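Long-range contact in uncharacterized protein (Magnetospirillum magneticum AMB-1, PDB 5MU5), which is a Maf glycosyltransferase involved in the formation of bacterial flagella, probably by transferring sugar to flagellin: residues L310-I315 and E338-G343. Sequence-based numbering, arbitrary orientation.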
loop_
_atom_site.group_PDB
_atom_site.type_symbol
_atom_site.label_atom_id
_atom_site.label_comp_id
_atom_site.label_asym_id
_atom_site.label_seq_id
_atom_site.Cartn_x
_atom_site.Cartn_y
_atom_site.Cartn_z
ATOM N N LEU A 310 -31.001 12.191 -4.294
ATOM C CA LEU A 310 -31.386 12.346 -5.681
ATOM C C LEU A 310 -32.792 11.790 -5.871
ATOM O O LEU A 310 -33.687 12.505 -6.353
ATOM C CB LEU A 310 -30.391 11.653 -6.614
ATOM C CG LEU A 310 -28.977 12.213 -6.524
ATOM C CD1 LEU A 310 -27.989 11.324 -7.237
ATOM C CD2 LEU A 310 -28.918 13.616 -7.090
ATOM N N LEU A 311 -33.002 10.540 -5.461
ATOM C CA LEU A 311 -34.299 9.901 -5.678
ATOM C C LEU A 311 -35.440 10.580 -4.918
ATOM O O LEU A 311 -36.505 10.767 -5.480
ATOM C CB LEU A 311 -34.241 8.410 -5.348
ATOM C CG LEU A 311 -33.342 7.588 -6.266
ATOM C CD1 LEU A 311 -33.096 6.205 -5.673
ATOM C CD2 LEU A 311 -33.923 7.476 -7.671
ATOM N N ALA A 312 -35.222 10.961 -3.664
ATOM C CA ALA A 312 -36.256 11.671 -2.901
ATOM C C ALA A 312 -36.682 12.973 -3.594
ATOM O O ALA A 312 -37.800 13.410 -3.427
ATOM C CB ALA A 312 -35.776 11.958 -1.484
ATOM N N ASN A 313 -35.794 13.583 -4.381
ATOM C CA ASN A 313 -36.114 14.817 -5.128
ATOM C C ASN A 313 -36.521 14.600 -6.583
ATOM O O ASN A 313 -36.592 15.555 -7.360
ATOM C CB ASN A 313 -34.908 15.762 -5.079
ATOM C CG ASN A 313 -34.685 16.349 -3.699
ATOM O OD1 ASN A 313 -35.310 17.331 -3.334
ATOM N ND2 ASN A 313 -33.773 15.765 -2.945
ATOM N N GLY A 314 -36.775 13.350 -6.957
ATOM C CA GLY A 314 -37.170 13.027 -8.307
ATOM C C GLY A 314 -36.057 13.212 -9.320
ATOM O O GLY A 314 -36.279 13.724 -10.414
ATOM N N ILE A 315 -34.850 12.801 -8.955
ATOM C CA ILE A 315 -33.722 12.867 -9.874
ATOM C C ILE A 315 -33.317 11.439 -10.145
ATOM O O ILE A 315 -33.074 10.687 -9.221
ATOM C CB ILE A 315 -32.562 13.662 -9.275
ATOM C CG1 ILE A 315 -33.000 15.128 -9.055
ATOM C CG2 ILE A 315 -31.338 13.556 -10.172
ATOM C CD1 ILE A 315 -32.063 15.967 -8.192
ATOM N N GLU A 338 -36.062 -0.093 -1.764
ATOM C CA GLU A 338 -37.343 -0.342 -1.132
ATOM C C GLU A 338 -38.162 0.945 -1.011
ATOM O O GLU A 338 -39.343 0.932 -1.263
ATOM C CB GLU A 338 -37.114 -0.956 0.257
ATOM C CG GLU A 338 -38.341 -1.045 1.149
ATOM C CD GLU A 338 -39.376 -1.999 0.606
ATOM O OE1 GLU A 338 -38.994 -3.119 0.206
ATOM O OE2 GLU A 338 -40.574 -1.639 0.590
ATOM N N GLU A 339 -37.533 2.054 -0.632
ATOM C CA GLU A 339 -38.271 3.302 -0.412
ATOM C C GLU A 339 -38.607 4.074 -1.684
ATOM O O GLU A 339 -39.684 4.614 -1.783
ATOM C CB GLU A 339 -37.517 4.212 0.567
ATOM C CG GLU A 339 -38.256 5.509 0.880
ATOM C CD GLU A 339 -37.653 6.290 2.042
ATOM O OE1 GLU A 339 -36.701 5.798 2.695
ATOM O OE2 GLU A 339 -38.141 7.410 2.307
ATOM N N PHE A 340 -37.682 4.136 -2.639
ATOM C CA PHE A 340 -37.865 4.931 -3.862
ATOM C C PHE A 340 -37.791 4.170 -5.173
ATOM O O PHE A 340 -38.305 4.652 -6.180
ATOM C CB PHE A 340 -36.793 6.010 -3.947
ATOM C CG PHE A 340 -36.735 6.899 -2.750
ATOM C CD1 PHE A 340 -37.690 7.899 -2.555
ATOM C CD2 PHE A 340 -35.714 6.749 -1.816
ATOM C CE1 PHE A 340 -37.627 8.730 -1.443
ATOM C CE2 PHE A 340 -35.651 7.573 -0.702
ATOM C CZ PHE A 340 -36.609 8.566 -0.516
ATOM N N GLY A 341 -37.116 3.018 -5.185
ATOM C CA GLY A 341 -36.876 2.287 -6.431
ATOM C C GLY A 341 -35.745 2.967 -7.185
ATOM O O GLY A 341 -35.539 4.159 -7.042
ATOM N N PHE A 342 -35.009 2.212 -7.990
ATOM C CA PHE A 342 -33.871 2.762 -8.734
ATOM C C PHE A 342 -34.155 3.017 -10.199
ATOM O O PHE A 342 -33.287 3.501 -10.927
ATOM C CB PHE A 342 -32.639 1.859 -8.578
ATOM C CG PHE A 342 -31.837 2.163 -7.360
ATOM C CD1 PHE A 342 -30.937 3.222 -7.369
ATOM C CD2 PHE A 342 -31.980 1.414 -6.208
ATOM C CE1 PHE A 342 -30.193 3.520 -6.248
ATOM C CE2 PHE A 342 -31.239 1.706 -5.075
ATOM C CZ PHE A 342 -30.351 2.760 -5.093
ATOM N N GLY A 343 -35.367 2.703 -10.637
ATOM C CA GLY A 343 -35.773 2.978 -12.010
ATOM C C GLY A 343 -34.885 2.303 -13.033
ATOM O O GLY A 343 -34.618 1.107 -12.943
#
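Leu311 reaches from the last turn of helix 307-312 into the corner where helix 327-340 gives way to loop. Leu311 CB lies 3.8 Å from Phe340 CB and almost as near CG of that ring. With Leu311 CG anti to the carbonyl carbon (chi1 -66°), that atom comes near Gly341 O, which lies 3.5 Å from Leu311 CD1 and a little farther from Leu311 CD2. Leu311 CD1 also sits over one face of the Phe342 ring, toward its CD1 and CE1 atoms, in a CH-pi contact 4.3 Å from the centroid and 23° off the normal. In the MptE-like region, the two helices follow neighbouring parallel strands, 299-303 and 319-322, and meet here at their C-terminal ends; a Schellman motif with Gly314 at C-prime closes the first. Phe340 lays one face against the Leu311-Ala312 backbone, Ala312 N standing 3.9 Å above its plane, while Glu339 CG covers the centre of the opposite face. Ala312 CB meets the far end of the ring at Phe340 CZ, 3.6 Å away. An alanine in place of Phe340 removes the ring between Ala312 and Glu339 CG and would probably open a gap at this surface. Glu339 OE1 forms a salt bridge with Arg308.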